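PDB 4RFA: Lmo0740 protein from Listeria monocytogenes, which probably acts as a transcription activator of the Crp family, with an N-terminal cyclic nucleotide-binding-like domain and a C-terminal DNA-binding region. Local coordinates for residues Val29-Tyr34 with Ser103-Lys108. Residues are numbered along the deposited sequence; the frame is centred on the assembly and turned at random.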
loop_
_atom_site.group_PDB
_atom_site.type_symbol
_atom_site.label_atom_id
_atom_site.label_comp_id
_atom_site.label_asym_id
_atom_site.label_seq_id
_atom_site.Cartn_x
_atom_site.Cartn_y
_atom_site.Cartn_z
ATOM N N VAL A 29 -2.576 -26.658 -2.792
ATOM C CA VAL A 29 -3.497 -25.728 -3.424
ATOM C C VAL A 29 -4.887 -26.161 -3.055
ATOM O O VAL A 29 -5.258 -27.280 -3.289
ATOM C CB VAL A 29 -3.413 -25.745 -4.951
ATOM C CG1 VAL A 29 -4.461 -24.811 -5.519
ATOM C CG2 VAL A 29 -2.011 -25.414 -5.444
ATOM N N THR A 30 -5.665 -25.244 -2.531
ATOM C CA THR A 30 -6.934 -25.578 -1.904
ATOM C C THR A 30 -7.901 -24.465 -2.291
ATOM O O THR A 30 -7.475 -23.366 -2.438
ATOM C CB THR A 30 -6.704 -25.644 -0.383
ATOM O OG1 THR A 30 -6.493 -27.007 -0.013
ATOM C CG2 THR A 30 -7.820 -25.093 0.399
ATOM N N LYS A 31 -9.188 -24.769 -2.415
ATOM C CA LYS A 31 -10.204 -23.815 -2.835
ATOM C C LYS A 31 -11.166 -23.559 -1.686
ATOM O O LYS A 31 -11.486 -24.486 -0.924
ATOM C CB LYS A 31 -10.986 -24.450 -3.971
ATOM C CG LYS A 31 -11.897 -23.525 -4.719
ATOM C CD LYS A 31 -12.414 -24.193 -5.986
ATOM C CE LYS A 31 -13.441 -25.264 -5.689
ATOM N NZ LYS A 31 -14.675 -24.699 -5.074
ATOM N N LYS A 32 -11.656 -22.325 -1.606
ATOM C CA LYS A 32 -12.619 -21.902 -0.606
ATOM C C LYS A 32 -13.671 -20.956 -1.200
ATOM O O LYS A 32 -13.322 -19.977 -1.897
ATOM C CB LYS A 32 -11.870 -21.169 0.483
ATOM C CG LYS A 32 -11.891 -21.804 1.839
ATOM C CD LYS A 32 -13.198 -21.550 2.552
ATOM C CE LYS A 32 -13.085 -22.037 3.982
ATOM N NZ LYS A 32 -14.403 -21.963 4.661
ATOM N N THR A 33 -14.945 -21.202 -0.905
ATOM C CA THR A 33 -16.018 -20.385 -1.424
ATOM C C THR A 33 -16.768 -19.784 -0.240
ATOM O O THR A 33 -16.837 -20.352 0.840
ATOM C CB THR A 33 -16.984 -21.149 -2.349
ATOM O OG1 THR A 33 -17.494 -22.283 -1.663
ATOM C CG2 THR A 33 -16.313 -21.675 -3.572
ATOM N N TYR A 34 -17.250 -18.566 -0.438
ATOM C CA TYR A 34 -17.802 -17.785 0.602
ATOM C C TYR A 34 -19.061 -17.142 0.065
ATOM O O TYR A 34 -19.253 -17.075 -1.147
ATOM C CB TYR A 34 -16.866 -16.672 0.957
ATOM C CG TYR A 34 -15.637 -17.069 1.670
ATOM C CD1 TYR A 34 -14.458 -17.402 0.965
ATOM C CD2 TYR A 34 -15.623 -17.092 3.061
ATOM C CE1 TYR A 34 -13.307 -17.750 1.654
ATOM C CE2 TYR A 34 -14.493 -17.448 3.747
ATOM C CZ TYR A 34 -13.336 -17.758 3.042
ATOM O OH TYR A 34 -12.238 -18.094 3.788
ATOM N N SER A 103 -21.368 -14.198 -3.888
ATOM C CA SER A 103 -20.305 -15.155 -3.611
ATOM C C SER A 103 -18.918 -14.715 -4.072
ATOM O O SER A 103 -18.755 -13.762 -4.858
ATOM C CB SER A 103 -20.634 -16.512 -4.255
ATOM O OG SER A 103 -20.454 -16.418 -5.656
ATOM N N LEU A 104 -17.935 -15.442 -3.544
ATOM C CA LEU A 104 -16.558 -15.253 -3.806
ATOM C C LEU A 104 -15.840 -16.595 -3.682
ATOM O O LEU A 104 -16.158 -17.408 -2.780
ATOM C CB LEU A 104 -15.999 -14.233 -2.810
ATOM C CG LEU A 104 -14.514 -13.917 -2.833
ATOM C CD1 LEU A 104 -14.262 -12.493 -2.300
ATOM C CD2 LEU A 104 -13.694 -14.942 -2.062
HETATM N N MSE A 105 -14.895 -16.817 -4.589
HETATM C CA MSE A 105 -14.081 -18.035 -4.642
HETATM C C MSE A 105 -12.659 -17.647 -4.626
HETATM O O MSE A 105 -12.261 -16.754 -5.348
HETATM C CB MSE A 105 -14.195 -18.784 -5.961
HETATM C CG MSE A 105 -13.200 -19.964 -6.139
HETATM SE SE MSE A 105 -13.774 -20.930 -7.776
HETATM C CE MSE A 105 -15.564 -21.510 -7.156
ATOM N N LEU A 106 -11.867 -18.358 -3.852
ATOM C CA LEU A 106 -10.431 -18.164 -3.891
ATOM C C LEU A 106 -9.666 -19.447 -3.830
ATOM O O LEU A 106 -10.220 -20.492 -3.501
ATOM C CB LEU A 106 -10.009 -17.246 -2.744
ATOM C CG LEU A 106 -10.239 -17.707 -1.320
ATOM C CD1 LEU A 106 -9.276 -18.817 -0.941
ATOM C CD2 LEU A 106 -10.062 -16.546 -0.372
ATOM N N TYR A 107 -8.375 -19.342 -4.126
ATOM C CA TYR A 107 -7.449 -20.446 -3.961
ATOM C C TYR A 107 -6.474 -20.180 -2.824
ATOM O O TYR A 107 -5.912 -19.128 -2.716
ATOM C CB TYR A 107 -6.719 -20.727 -5.284
ATOM C CG TYR A 107 -7.597 -21.505 -6.239
ATOM C CD1 TYR A 107 -7.710 -22.879 -6.151
ATOM C CD2 TYR A 107 -8.386 -20.844 -7.163
ATOM C CE1 TYR A 107 -8.553 -23.582 -7.008
ATOM C CE2 TYR A 107 -9.231 -21.535 -8.020
ATOM C CZ TYR A 107 -9.306 -22.886 -7.947
ATOM O OH TYR A 107 -10.163 -23.518 -8.803
ATOM N N LYS A 108 -6.305 -21.137 -1.937
ATOM C CA LYS A 108 -5.279 -21.008 -0.905
ATOM C C LYS A 108 -4.092 -21.785 -1.399
ATOM O O LYS A 108 -4.213 -22.982 -1.625
ATOM C CB LYS A 108 -5.779 -21.608 0.408
ATOM C CG LYS A 108 -4.765 -21.584 1.536
ATOM C CD LYS A 108 -5.365 -22.189 2.782
ATOM C CE LYS A 108 -4.322 -22.350 3.879
ATOM N NZ LYS A 108 -4.839 -23.259 4.932
#
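Val29 lays its CG1 methyl against CD1 of the Tyr107 ring, 3.8 Å away, at the point where the chain leaves helix 25-28 and enters the first strand of the beta-roll domain characteristic of Crp-type regulators. Strand 29-35 is the outermost of its antiparallel sheet within the chain and pairs with strand 103-110, which leads into helix 111-120; the other flank of the latter strand is bonded through Met105 and Tyr107 to strand 49-55. Thr30 and Lys108 form the first hydrogen-bonded pair, in which Lys108 N donates to Thr30 O at 2.6 Å. On the same face Thr30 CG2 packs beside Lys108 CB, while the extended lysine chain runs on to a long, weak ion pair with Glu45. Lys31, on the opposite face, has CG anti to the backbone N (chi1 -168°), which carries its methylenes across the Tyr107 ring. CG sits 4.0 Å above the ring plane, displaced toward the rim, and CD reaches the phenol end, 3.7 Å from Tyr107 OH. Bends about the CG-CD and CD-CE bonds then bring NZ near the CE methyl of Met105, a selenomethionine. Lys32 and Leu106 exchange two nearly straight backbone bonds, Lys32 N to Leu106 O, and Leu106 N to Lys32 O, the latter 2.9 Å long, and Lys32 CB touches Leu106 CD1 before the amino end turns away. Thr33 returns to the face of Tyr107, where its CG2 methyl meets Met105 CE at 3.7 Å. Tyr34 closes the pairing with Leu104 and shares an apolar patch with Ile40 and Val99. Its ring touches two leucine methyls, CD1 lying 4.0 Å from Leu104 CD2 and CE1 an equal 4.0 Å from Leu106 CD2.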